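Local coordinates for protein 3-oxo-tetronate kinase (Salmonella typhimurium, PDB 3DQQ) that probably catalyses the ATP-dependent phosphorylation of 3-oxo-tetronate to 3-oxo-tetronate 4-phosphate, as a member of the four-carbon acid sugar kinase family, at residues P381-G386 / E409-R414; Q266-Y271 / A310-A315; I354-V359 / P396-L401. One frame throughout, in Å; residues are numbered along the deposited sequence.

All three contacts lie in the nucleotide-binding C-terminal domain. Contact 3 pairs two parallel strands, and contact 1 packs on the side of them that carries I358 and A400: from segment 381-386, I383 CD1 reaches A400 CB at 3.5 Å, and from helix 411-417, F412 CD1 meets I358 CG2 at 3.6 Å. Contact 2 flanks the same helix, F412 CB packing against Y271 CD2 at 3.5 Å. The contact centres are 13 to 15 Å apart. Contact 3 comes closest to the probable ATP site, the V359 side chain being about 4 Å from that of T364; the side chains of V268 (contact 2) and F411 (contact 1) are about 8 and 10 Å from that of S259.

Contact 1: P381-G386 / E409-R414; sequences PCISPG and ESFFIR
The carbonyl oxygen of I383 is gripped by two N-H donors of one guanidinium. R414 NH2 gives the better-aligned bond, 2.5 Å to I383 O at an N-H...O angle of 151°, whereas R414 NH1 adds only a weak, bent one. NH2 comes from above the carbonyl plane, 38° out of it, while the oxygen stays close to the plane of the guanidinium. S384 OG lies at the edge of the same group, 2.8 Å from R414 NH2. The arginine gets there by a bend at chi3 (-45°), which turns its head across to the corner at I383, where I383 and S384 both face V387 in a classic beta bulge. I383 CG2, anti to its own backbone N, lies over one face of the guanidinium and also touches F411 CE1 at 3.6 Å, the isoleucine and phenylalanine crossing at about a right angle. F411 CG is likewise anti to its N, which brings the end of the ring up to I383 CG2, with S384 OG at the ring edge, 3.9 Å from F411 CD1. Salt bridges from R414 NE to D408 and from NH1 to E418 hold the rest of the guanidinium. With two carboxylates and a carbonyl around it, R414 is probably firmly protonated; D408 and E418 probably balance its charge, while its N-H groups link the helix to the carbonyl at the corner.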
ATOM      1  N   PRO A 381     -28.890  -5.593  10.380  1.00 40.28           N
ATOM      2  CA  PRO A 381     -28.111  -5.244  11.539  1.00 41.68           C
ATOM      3  C   PRO A 381     -26.620  -5.195  11.278  1.00 43.29           C
ATOM      4  O   PRO A 381     -26.141  -5.824  10.333  1.00 43.55           O
ATOM      5  CB  PRO A 381     -28.407  -6.369  12.506  1.00 41.35           C
ATOM      6  CG  PRO A 381     -28.858  -7.491  11.676  1.00 40.77           C
ATOM      7  CD  PRO A 381     -29.414  -6.964  10.442  1.00 40.19           C
ATOM      8  N   CYS A 382     -25.913  -4.450  12.128  1.00 44.61           N
ATOM      9  CA  CYS A 382     -24.471  -4.365  12.088  1.00 45.99           C
ATOM     10  C   CYS A 382     -23.746  -5.531  12.613  1.00 45.53           C
ATOM     11  O   CYS A 382     -24.108  -6.060  13.639  1.00 45.66           O
ATOM     12  CB  CYS A 382     -24.009  -3.284  13.003  1.00 47.38           C
ATOM     13  SG  CYS A 382     -24.229  -1.845  12.202  1.00 57.64           S
ATOM     14  N   ILE A 383     -22.655  -5.862  11.953  1.00 44.93           N
ATOM     15  CA  ILE A 383     -21.740  -6.830  12.465  1.00 44.90           C
ATOM     16  C   ILE A 383     -20.657  -5.996  13.120  1.00 45.48           C
ATOM     17  O   ILE A 383     -20.205  -6.302  14.191  1.00 45.96           O
ATOM     18  CB  ILE A 383     -21.215  -7.744  11.336  1.00 44.58           C
ATOM     19  CG1 ILE A 383     -22.398  -8.416  10.607  1.00 43.65           C
ATOM     20  CG2 ILE A 383     -20.272  -8.771  11.901  1.00 43.80           C
ATOM     21  CD1 ILE A 383     -22.136  -8.824   9.194  1.00 43.27           C
ATOM     22  N   SER A 384     -20.254  -4.922  12.471  1.00 46.39           N
ATOM     23  CA  SER A 384     -19.258  -4.006  12.991  1.00 46.76           C
ATOM     24  C   SER A 384     -19.682  -2.694  12.419  1.00 47.26           C
ATOM     25  O   SER A 384     -20.493  -2.654  11.517  1.00 48.12           O
ATOM     26  CB  SER A 384     -17.857  -4.332  12.460  1.00 47.24           C
ATOM     27  OG  SER A 384     -17.264  -5.452  13.115  1.00 49.03           O
ATOM     28  N   PRO A 385     -19.140  -1.605  12.925  1.00 47.54           N
ATOM     29  CA  PRO A 385     -19.565  -0.333  12.359  1.00 47.03           C
ATOM     30  C   PRO A 385     -19.277  -0.267  10.884  1.00 46.81           C
ATOM     31  O   PRO A 385     -18.177  -0.598  10.463  1.00 47.08           O
ATOM     32  CB  PRO A 385     -18.707   0.681  13.112  1.00 47.37           C
ATOM     33  CG  PRO A 385     -18.417  -0.008  14.424  1.00 47.78           C
ATOM     34  CD  PRO A 385     -18.186  -1.430  14.030  1.00 47.77           C
ATOM     35  N   GLY A 386     -20.287   0.146  10.116  1.00 46.68           N
ATOM     36  CA  GLY A 386     -20.171   0.357   8.670  1.00 45.51           C
ATOM     37  C   GLY A 386     -20.472  -0.904   7.881  1.00 45.17           C
ATOM     38  O   GLY A 386     -20.561  -0.849   6.655  1.00 46.39           O
ATOM     39  N   GLU A 409     -10.660  -8.440  14.468  1.00 52.80           N
ATOM     40  CA  GLU A 409     -10.023  -9.730  14.187  1.00 52.16           C
ATOM     41  C   GLU A 409     -10.990 -10.873  13.901  1.00 51.00           C
ATOM     42  O   GLU A 409     -10.783 -11.675  12.973  1.00 50.90           O
ATOM     43  CB  GLU A 409      -9.148 -10.105  15.382  1.00 52.37           C
ATOM     44  CG  GLU A 409      -8.002 -11.070  15.089  1.00 53.69           C
ATOM     45  CD  GLU A 409      -7.204 -11.441  16.353  1.00 55.01           C
ATOM     46  OE1 GLU A 409      -7.802 -11.516  17.463  1.00 58.68           O
ATOM     47  OE2 GLU A 409      -5.972 -11.661  16.235  1.00 60.46           O
ATOM     48  N   SER A 410     -12.051 -10.945  14.692  1.00 49.60           N
ATOM     49  CA  SER A 410     -12.959 -12.079  14.616  1.00 48.53           C
ATOM     50  C   SER A 410     -14.181 -11.841  13.726  1.00 47.20           C
ATOM     51  O   SER A 410     -15.144 -12.602  13.777  1.00 47.21           O
ATOM     52  CB  SER A 410     -13.397 -12.455  16.027  1.00 48.30           C
ATOM     53  OG  SER A 410     -14.132 -11.394  16.589  1.00 48.07           O
ATOM     54  N   PHE A 411     -14.136 -10.811  12.895  1.00 46.01           N
ATOM     55  CA  PHE A 411     -15.263 -10.460  12.040  1.00 45.64           C
ATOM     56  C   PHE A 411     -15.961 -11.640  11.373  1.00 45.23           C
ATOM     57  O   PHE A 411     -17.189 -11.776  11.466  1.00 45.40           O
ATOM     58  CB  PHE A 411     -14.800  -9.512  10.961  1.00 45.14           C
ATOM     59  CG  PHE A 411     -15.882  -9.120   9.982  1.00 45.48           C
ATOM     60  CD1 PHE A 411     -16.849  -8.203  10.327  1.00 44.71           C
ATOM     61  CD2 PHE A 411     -15.893  -9.630   8.697  1.00 44.68           C
ATOM     62  CE1 PHE A 411     -17.816  -7.834   9.427  1.00 44.86           C
ATOM     63  CE2 PHE A 411     -16.850  -9.265   7.814  1.00 44.45           C
ATOM     64  CZ  PHE A 411     -17.826  -8.374   8.185  1.00 44.17           C
ATOM     65  N   PHE A 412     -15.185 -12.494  10.712  1.00 44.71           N
ATOM     66  CA  PHE A 412     -15.755 -13.590   9.945  1.00 44.50           C
ATOM     67  C   PHE A 412     -16.464 -14.602  10.834  1.00 44.70           C
ATOM     68  O   PHE A 412     -17.381 -15.311  10.361  1.00 44.06           O
ATOM     69  CB  PHE A 412     -14.682 -14.339   9.146  1.00 44.29           C
ATOM     70  CG  PHE A 412     -13.990 -13.529   8.103  1.00 43.00           C
ATOM     71  CD1 PHE A 412     -14.668 -12.645   7.312  1.00 42.48           C
ATOM     72  CD2 PHE A 412     -12.657 -13.703   7.872  1.00 43.67           C
ATOM     73  CE1 PHE A 412     -14.018 -11.913   6.342  1.00 43.18           C
ATOM     74  CE2 PHE A 412     -11.995 -12.960   6.873  1.00 43.62           C
ATOM     75  CZ  PHE A 412     -12.685 -12.077   6.118  1.00 42.87           C
ATOM     76  N   ILE A 413     -16.029 -14.715  12.093  1.00 44.86           N
ATOM     77  CA  ILE A 413     -16.779 -15.533  13.044  1.00 45.76           C
ATOM     78  C   ILE A 413     -18.034 -14.789  13.509  1.00 46.19           C
ATOM     79  O   ILE A 413     -19.123 -15.350  13.482  1.00 46.26           O
ATOM     80  CB  ILE A 413     -15.963 -15.956  14.274  1.00 45.61           C
ATOM     81  CG1 ILE A 413     -14.875 -16.928  13.879  1.00 46.52           C
ATOM     82  CG2 ILE A 413     -16.825 -16.688  15.243  1.00 44.62           C
ATOM     83  CD1 ILE A 413     -14.250 -17.614  15.047  1.00 46.53           C
ATOM     84  N   ARG A 414     -17.894 -13.527  13.910  1.00 46.45           N
ATOM     85  CA  ARG A 414     -19.029 -12.827  14.504  1.00 47.24           C
ATOM     86  C   ARG A 414     -20.155 -12.752  13.521  1.00 46.40           C
ATOM     87  O   ARG A 414     -21.290 -13.022  13.889  1.00 46.15           O
ATOM     88  CB  ARG A 414     -18.646 -11.443  15.026  1.00 47.41           C
ATOM     89  CG  ARG A 414     -17.574 -11.579  16.154  1.00 50.84           C
ATOM     90  CD  ARG A 414     -17.363 -10.327  17.030  1.00 52.03           C
ATOM     91  NE  ARG A 414     -17.280  -9.119  16.204  1.00 55.79           N
ATOM     92  CZ  ARG A 414     -18.306  -8.311  15.929  1.00 57.24           C
ATOM     93  NH1 ARG A 414     -19.531  -8.539  16.411  1.00 57.22           N
ATOM     94  NH2 ARG A 414     -18.087  -7.251  15.162  1.00 59.00           N
TER

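Contact 2: Q266-Y271 / A310-A315; sequences QQVAFY and APMISA
Helix 262-271 packs here across strand 312-314 of the nucleotide-binding domain, an alpha/beta layer contact centred on a Met-aromatic pair. The axes of the short segments pass 10.5 Å apart with 139° between their N-to-C directions, an oblique crossing. The tight part centres on Y271. Y271 CG is anti to the backbone N (chi1 -167°), which brings the ring alongside M312 and its hydroxyl to A310. M312 is extended through its first two torsions, then bends at chi3. Its SD sits at the ring edge, 5.2 Å from the centroid and 75° off the ring normal, and its CE comes to 3.7 Å from Y271 CD1. V268 adds a smaller patch to this packed side, its CG1 standing 4.1 Å from M312 SD and 3.6 Å from S314 OG, a hydroxyl that accepts a hydrogen bond from T316 N. Farther round the helix, by contrast, Q266 and A269 lie on its exposed side, A269 pointing away from the strand. V255 of the neighbouring strand 253-257 and F412 of helix 411-417 also meet M312. At the far tip of the tyrosine, Y271 OH donates to A310 O in the carbonyl plane, on a lone pair, at a very short 2.3 Å.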
ATOM      1  N   GLN A 266      -5.323 -10.007   9.242  1.00 44.37           N
ATOM      2  CA  GLN A 266      -5.545 -10.521  10.583  1.00 44.83           C
ATOM      3  C   GLN A 266      -6.768 -11.404  10.647  1.00 44.18           C
ATOM      4  O   GLN A 266      -6.746 -12.465  11.273  1.00 44.72           O
ATOM      5  CB  GLN A 266      -5.717  -9.393  11.575  1.00 44.88           C
ATOM      6  CG  GLN A 266      -4.424  -8.734  11.984  1.00 47.20           C
ATOM      7  CD  GLN A 266      -4.678  -7.544  12.897  1.00 48.77           C
ATOM      8  OE1 GLN A 266      -4.435  -6.382  12.518  1.00 54.69           O
ATOM      9  NE2 GLN A 266      -5.219  -7.818  14.088  1.00 52.51           N
ATOM     10  N   GLN A 267      -7.841 -10.951  10.004  1.00 43.65           N
ATOM     11  CA  GLN A 267      -9.099 -11.701   9.941  1.00 42.79           C
ATOM     12  C   GLN A 267      -8.929 -13.062   9.270  1.00 41.81           C
ATOM     13  O   GLN A 267      -9.493 -14.039   9.730  1.00 41.55           O
ATOM     14  CB  GLN A 267     -10.182 -10.869   9.248  1.00 42.53           C
ATOM     15  CG  GLN A 267     -10.632  -9.671  10.091  1.00 42.75           C
ATOM     16  CD  GLN A 267     -11.224  -8.495   9.282  1.00 43.46           C
ATOM     17  OE1 GLN A 267     -10.978  -8.350   8.084  1.00 44.51           O
ATOM     18  NE2 GLN A 267     -11.990  -7.647   9.954  1.00 42.63           N
ATOM     19  N   VAL A 268      -8.124 -13.135   8.213  1.00 41.26           N
ATOM     20  CA  VAL A 268      -7.921 -14.398   7.498  1.00 40.63           C
ATOM     21  C   VAL A 268      -7.060 -15.319   8.341  1.00 40.51           C
ATOM     22  O   VAL A 268      -7.372 -16.506   8.495  1.00 40.04           O
ATOM     23  CB  VAL A 268      -7.291 -14.182   6.100  1.00 40.08           C
ATOM     24  CG1 VAL A 268      -6.816 -15.483   5.497  1.00 37.01           C
ATOM     25  CG2 VAL A 268      -8.294 -13.520   5.185  1.00 39.86           C
ATOM     26  N   ALA A 269      -5.986 -14.767   8.903  1.00 40.62           N
ATOM     27  CA  ALA A 269      -5.073 -15.545   9.768  1.00 40.59           C
ATOM     28  C   ALA A 269      -5.852 -16.158  10.948  1.00 40.88           C
ATOM     29  O   ALA A 269      -5.667 -17.326  11.281  1.00 41.59           O
ATOM     30  CB  ALA A 269      -3.951 -14.689  10.244  1.00 39.07           C
ATOM     31  N   PHE A 270      -6.775 -15.392  11.524  1.00 41.56           N
ATOM     32  CA  PHE A 270      -7.579 -15.844  12.664  1.00 41.31           C
ATOM     33  C   PHE A 270      -8.583 -16.903  12.250  1.00 40.98           C
ATOM     34  O   PHE A 270      -8.517 -18.039  12.709  1.00 40.81           O
ATOM     35  CB  PHE A 270      -8.297 -14.643  13.293  1.00 42.69           C
ATOM     36  CG  PHE A 270      -9.213 -15.002  14.438  1.00 42.87           C
ATOM     37  CD1 PHE A 270      -8.702 -15.205  15.716  1.00 44.03           C
ATOM     38  CD2 PHE A 270     -10.596 -15.094  14.240  1.00 44.81           C
ATOM     39  CE1 PHE A 270      -9.544 -15.522  16.779  1.00 44.11           C
ATOM     40  CE2 PHE A 270     -11.464 -15.412  15.299  1.00 45.21           C
ATOM     41  CZ  PHE A 270     -10.935 -15.633  16.573  1.00 44.76           C
ATOM     42  N   TYR A 271      -9.483 -16.524  11.345  1.00 39.95           N
ATOM     43  CA  TYR A 271     -10.534 -17.412  10.873  1.00 40.17           C
ATOM     44  C   TYR A 271     -10.055 -18.770  10.367  1.00 40.47           C
ATOM     45  O   TYR A 271     -10.777 -19.767  10.514  1.00 40.93           O
ATOM     46  CB  TYR A 271     -11.325 -16.748   9.760  1.00 39.02           C
ATOM     47  CG  TYR A 271     -12.611 -17.459   9.416  1.00 38.54           C
ATOM     48  CD1 TYR A 271     -12.780 -18.073   8.184  1.00 36.76           C
ATOM     49  CD2 TYR A 271     -13.660 -17.510  10.328  1.00 37.15           C
ATOM     50  CE1 TYR A 271     -13.963 -18.720   7.860  1.00 38.01           C
ATOM     51  CE2 TYR A 271     -14.846 -18.153  10.020  1.00 38.53           C
ATOM     52  CZ  TYR A 271     -14.999 -18.763   8.783  1.00 38.39           C
ATOM     53  OH  TYR A 271     -16.178 -19.404   8.481  1.00 36.38           O
ATOM     54  N   ALA A 310     -18.438 -21.380   8.080  1.00 42.02           N
ATOM     55  CA  ALA A 310     -18.333 -21.279   6.616  1.00 40.80           C
ATOM     56  C   ALA A 310     -16.886 -21.442   6.116  1.00 39.58           C
ATOM     57  O   ALA A 310     -15.957 -20.819   6.644  1.00 39.04           O
ATOM     58  CB  ALA A 310     -18.900 -19.927   6.125  1.00 40.15           C
ATOM     59  N   PRO A 311     -16.698 -22.245   5.063  1.00 38.03           N
ATOM     60  CA  PRO A 311     -15.429 -22.331   4.377  1.00 37.30           C
ATOM     61  C   PRO A 311     -14.983 -20.993   3.841  1.00 36.10           C
ATOM     62  O   PRO A 311     -15.809 -20.174   3.481  1.00 35.88           O
ATOM     63  CB  PRO A 311     -15.743 -23.242   3.204  1.00 37.58           C
ATOM     64  CG  PRO A 311     -16.899 -24.030   3.632  1.00 37.50           C
ATOM     65  CD  PRO A 311     -17.707 -23.105   4.440  1.00 37.93           C
ATOM     66  N   MET A 312     -13.676 -20.780   3.793  1.00 35.55           N
ATOM     67  CA  MET A 312     -13.100 -19.534   3.286  1.00 35.08           C
ATOM     68  C   MET A 312     -12.307 -19.775   2.003  1.00 35.23           C
ATOM     69  O   MET A 312     -11.580 -20.756   1.866  1.00 34.46           O
ATOM     70  CB  MET A 312     -12.190 -18.917   4.319  1.00 34.62           C
ATOM     71  CG  MET A 312     -11.552 -17.638   3.856  1.00 34.82           C
ATOM     72  SD  MET A 312     -10.623 -16.866   5.181  1.00 31.69           S
ATOM     73  CE  MET A 312     -11.775 -15.637   5.592  1.00 34.29           C
ATOM     74  N   ILE A 313     -12.479 -18.888   1.043  1.00 35.37           N
ATOM     75  CA  ILE A 313     -11.572 -18.827  -0.089  1.00 35.94           C
ATOM     76  C   ILE A 313     -10.910 -17.455  -0.057  1.00 36.91           C
ATOM     77  O   ILE A 313     -11.561 -16.417  -0.252  1.00 36.30           O
ATOM     78  CB  ILE A 313     -12.302 -19.097  -1.374  1.00 36.04           C
ATOM     79  CG1 ILE A 313     -12.686 -20.556  -1.357  1.00 36.28           C
ATOM     80  CG2 ILE A 313     -11.447 -18.757  -2.619  1.00 34.26           C
ATOM     81  CD1 ILE A 313     -13.573 -20.848  -2.440  1.00 40.38           C
ATOM     82  N   SER A 314      -9.616 -17.477   0.228  1.00 37.97           N
ATOM     83  CA  SER A 314      -8.856 -16.293   0.472  1.00 39.76           C
ATOM     84  C   SER A 314      -7.842 -16.087  -0.614  1.00 40.25           C
ATOM     85  O   SER A 314      -7.196 -17.025  -1.029  1.00 40.46           O
ATOM     86  CB  SER A 314      -8.125 -16.429   1.795  1.00 39.49           C
ATOM     87  OG  SER A 314      -7.149 -15.407   1.925  1.00 41.35           O
ATOM     88  N   ALA A 315      -7.699 -14.839  -1.041  1.00 41.64           N
ATOM     89  CA  ALA A 315      -6.729 -14.439  -2.027  1.00 42.94           C
ATOM     90  C   ALA A 315      -5.687 -13.545  -1.356  1.00 44.11           C
ATOM     91  O   ALA A 315      -4.872 -12.914  -2.016  1.00 43.57           O
ATOM     92  CB  ALA A 315      -7.411 -13.710  -3.137  1.00 41.83           C
TER

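Contact 3: I354-V359 / P396-L401; sequences ITRFIV and PVSLAL
Strands 356-359 and 398-401 run parallel, the axes of these short segments 4.7 Å apart and only 9° from one another, with R356 paired to S398, F357 to L399, I358 to A400 and V359 to L401. Four backbone bonds link them in the slanted parallel pattern: S398 N to T355 O, F357 N to S398 O (2.8 Å), A400 N to F357 O and V359 N to A400 O (3.0 Å). All are fairly straight; the last is nearly linear at 173°, and the first lies almost along the T355 C=O axis. CA-H...O contacts fill in between, as from R356 CA to S398 O. These neighbouring strands belong to the parallel core of the nucleotide-binding domain, with strand 253-257 on the far side of 356-360 from 398-402. On the face bearing F357 and V359, helix 362-371 packs against V359, L399 and L401. There L401 CD2 comes alongside V359, 3.9 Å from its CB, the two side chains pointing the same way. The F357 ring, its CG anti to the carbonyl carbon, crosses V397 obliquely, F357 CD2 to V397 CG1 at 4.1 Å, while I354 CG2 covers one ring face near the rim. The opposite face carries R356, S398, I358 and A400. R356 CG rests 4.0 Å from S398 CB, but their polar ends part company: S398 OG bonds to N391 and the L249 amide, R356 NH2 to the carbonyl of G251.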
ATOM      1  N   ILE A 354     -25.360 -21.925  -1.857  1.00 35.55           N
ATOM      2  CA  ILE A 354     -24.855 -20.984  -0.849  1.00 35.66           C
ATOM      3  C   ILE A 354     -25.829 -19.819  -0.820  1.00 35.57           C
ATOM      4  O   ILE A 354     -26.374 -19.431  -1.846  1.00 35.19           O
ATOM      5  CB  ILE A 354     -23.426 -20.465  -1.098  1.00 35.25           C
ATOM      6  CG1 ILE A 354     -22.455 -21.639  -1.094  1.00 35.47           C
ATOM      7  CG2 ILE A 354     -23.025 -19.460  -0.016  1.00 34.61           C
ATOM      8  CD1 ILE A 354     -22.598 -22.541   0.088  1.00 34.07           C
ATOM      9  N   THR A 355     -26.064 -19.315   0.382  1.00 35.75           N
ATOM     10  CA  THR A 355     -27.112 -18.354   0.638  1.00 35.95           C
ATOM     11  C   THR A 355     -26.581 -17.079   1.335  1.00 35.50           C
ATOM     12  O   THR A 355     -27.146 -16.025   1.162  1.00 36.04           O
ATOM     13  CB  THR A 355     -28.243 -19.045   1.458  1.00 36.22           C
ATOM     14  OG1 THR A 355     -29.459 -18.358   1.245  1.00 38.90           O
ATOM     15  CG2 THR A 355     -27.974 -18.998   2.921  1.00 37.39           C
ATOM     16  N   ARG A 356     -25.491 -17.199   2.092  1.00 34.84           N
ATOM     17  CA  ARG A 356     -24.858 -16.109   2.797  1.00 34.24           C
ATOM     18  C   ARG A 356     -23.416 -15.918   2.353  1.00 33.68           C
ATOM     19  O   ARG A 356     -22.626 -16.826   2.448  1.00 32.98           O
ATOM     20  CB  ARG A 356     -24.852 -16.427   4.275  1.00 33.90           C
ATOM     21  CG  ARG A 356     -26.207 -16.257   4.914  1.00 35.96           C
ATOM     22  CD  ARG A 356     -26.139 -16.415   6.425  1.00 35.24           C
ATOM     23  NE  ARG A 356     -25.966 -17.824   6.710  1.00 36.81           N
ATOM     24  CZ  ARG A 356     -25.360 -18.331   7.777  1.00 35.89           C
ATOM     25  NH1 ARG A 356     -24.856 -17.567   8.740  1.00 36.23           N
ATOM     26  NH2 ARG A 356     -25.292 -19.636   7.888  1.00 34.72           N
ATOM     27  N   PHE A 357     -23.065 -14.713   1.918  1.00 33.40           N
ATOM     28  CA  PHE A 357     -21.745 -14.431   1.401  1.00 32.93           C
ATOM     29  C   PHE A 357     -21.069 -13.362   2.246  1.00 33.05           C
ATOM     30  O   PHE A 357     -21.502 -12.212   2.270  1.00 33.52           O
ATOM     31  CB  PHE A 357     -21.868 -13.907  -0.003  1.00 33.04           C
ATOM     32  CG  PHE A 357     -22.267 -14.927  -1.002  1.00 33.15           C
ATOM     33  CD1 PHE A 357     -21.356 -15.412  -1.920  1.00 33.86           C
ATOM     34  CD2 PHE A 357     -23.560 -15.410  -1.048  1.00 34.46           C
ATOM     35  CE1 PHE A 357     -21.738 -16.376  -2.870  1.00 34.16           C
ATOM     36  CE2 PHE A 357     -23.938 -16.370  -1.995  1.00 34.31           C
ATOM     37  CZ  PHE A 357     -23.026 -16.843  -2.902  1.00 33.89           C
ATOM     38  N   ILE A 358     -20.002 -13.738   2.935  1.00 32.75           N
ATOM     39  CA  ILE A 358     -19.240 -12.818   3.735  1.00 32.99           C
ATOM     40  C   ILE A 358     -18.036 -12.430   2.874  1.00 33.19           C
ATOM     41  O   ILE A 358     -17.216 -13.261   2.559  1.00 32.76           O
ATOM     42  CB  ILE A 358     -18.833 -13.490   5.071  1.00 33.12           C
ATOM     43  CG1 ILE A 358     -20.090 -13.980   5.802  1.00 32.78           C
ATOM     44  CG2 ILE A 358     -18.002 -12.536   5.952  1.00 32.53           C
ATOM     45  CD1 ILE A 358     -19.831 -14.940   6.973  1.00 32.19           C
ATOM     46  N   VAL A 359     -17.953 -11.177   2.456  1.00 33.52           N
ATOM     47  CA  VAL A 359     -16.957 -10.799   1.466  1.00 34.15           C
ATOM     48  C   VAL A 359     -16.056  -9.696   2.033  1.00 35.35           C
ATOM     49  O   VAL A 359     -16.547  -8.714   2.601  1.00 35.29           O
ATOM     50  CB  VAL A 359     -17.637 -10.322   0.173  1.00 33.85           C
ATOM     51  CG1 VAL A 359     -16.605  -9.967  -0.885  1.00 33.31           C
ATOM     52  CG2 VAL A 359     -18.613 -11.384  -0.321  1.00 32.56           C
ATOM     53  N   PRO A 396     -32.605 -14.657  -3.395  1.00 40.66           N
ATOM     54  CA  PRO A 396     -32.631 -15.033  -1.975  1.00 40.14           C
ATOM     55  C   PRO A 396     -31.199 -15.224  -1.456  1.00 39.96           C
ATOM     56  O   PRO A 396     -30.749 -16.350  -1.247  1.00 40.41           O
ATOM     57  CB  PRO A 396     -33.391 -16.346  -1.997  1.00 40.23           C
ATOM     58  CG  PRO A 396     -32.996 -16.960  -3.348  1.00 40.26           C
ATOM     59  CD  PRO A 396     -32.758 -15.816  -4.292  1.00 40.83           C
ATOM     60  N   VAL A 397     -30.500 -14.110  -1.257  1.00 39.08           N
ATOM     61  CA  VAL A 397     -29.101 -14.101  -0.947  1.00 38.09           C
ATOM     62  C   VAL A 397     -28.859 -13.035   0.099  1.00 37.31           C
ATOM     63  O   VAL A 397     -29.485 -12.008   0.064  1.00 36.36           O
ATOM     64  CB  VAL A 397     -28.343 -13.787  -2.239  1.00 38.48           C
ATOM     65  CG1 VAL A 397     -26.924 -13.296  -1.965  1.00 38.17           C
ATOM     66  CG2 VAL A 397     -28.347 -15.018  -3.146  1.00 37.52           C
ATOM     67  N   SER A 398     -27.948 -13.292   1.029  1.00 37.17           N
ATOM     68  CA  SER A 398     -27.602 -12.360   2.083  1.00 37.25           C
ATOM     69  C   SER A 398     -26.123 -12.089   1.975  1.00 37.44           C
ATOM     70  O   SER A 398     -25.345 -13.015   1.732  1.00 37.61           O
ATOM     71  CB  SER A 398     -27.873 -12.958   3.456  1.00 37.32           C
ATOM     72  OG  SER A 398     -29.248 -13.205   3.670  1.00 38.58           O
ATOM     73  N   LEU A 399     -25.730 -10.833   2.174  1.00 37.37           N
ATOM     74  CA  LEU A 399     -24.359 -10.400   1.945  1.00 37.41           C
ATOM     75  C   LEU A 399     -23.864  -9.656   3.173  1.00 37.47           C
ATOM     76  O   LEU A 399     -24.632  -8.931   3.798  1.00 37.93           O
ATOM     77  CB  LEU A 399     -24.350  -9.440   0.764  1.00 37.60           C
ATOM     78  CG  LEU A 399     -24.255  -9.922  -0.687  1.00 37.53           C
ATOM     79  CD1 LEU A 399     -25.026 -11.146  -0.930  1.00 39.47           C
ATOM     80  CD2 LEU A 399     -24.755  -8.844  -1.606  1.00 37.23           C
ATOM     81  N   ALA A 400     -22.609  -9.836   3.542  1.00 37.36           N
ATOM     82  CA  ALA A 400     -21.977  -8.945   4.501  1.00 38.22           C
ATOM     83  C   ALA A 400     -20.700  -8.473   3.844  1.00 38.78           C
ATOM     84  O   ALA A 400     -19.754  -9.230   3.751  1.00 39.52           O
ATOM     85  CB  ALA A 400     -21.694  -9.654   5.771  1.00 37.47           C
ATOM     86  N   LEU A 401     -20.707  -7.251   3.334  1.00 39.82           N
ATOM     87  CA  LEU A 401     -19.628  -6.712   2.521  1.00 41.04           C
ATOM     88  C   LEU A 401     -18.748  -5.775   3.318  1.00 42.19           C
ATOM     89  O   LEU A 401     -19.180  -4.757   3.751  1.00 42.76           O
ATOM     90  CB  LEU A 401     -20.183  -5.959   1.314  1.00 40.09           C
ATOM     91  CG  LEU A 401     -21.290  -6.694   0.553  1.00 39.69           C
ATOM     92  CD1 LEU A 401     -21.742  -5.842  -0.608  1.00 37.98           C
ATOM     93  CD2 LEU A 401     -20.856  -8.067   0.091  1.00 36.03           C
TER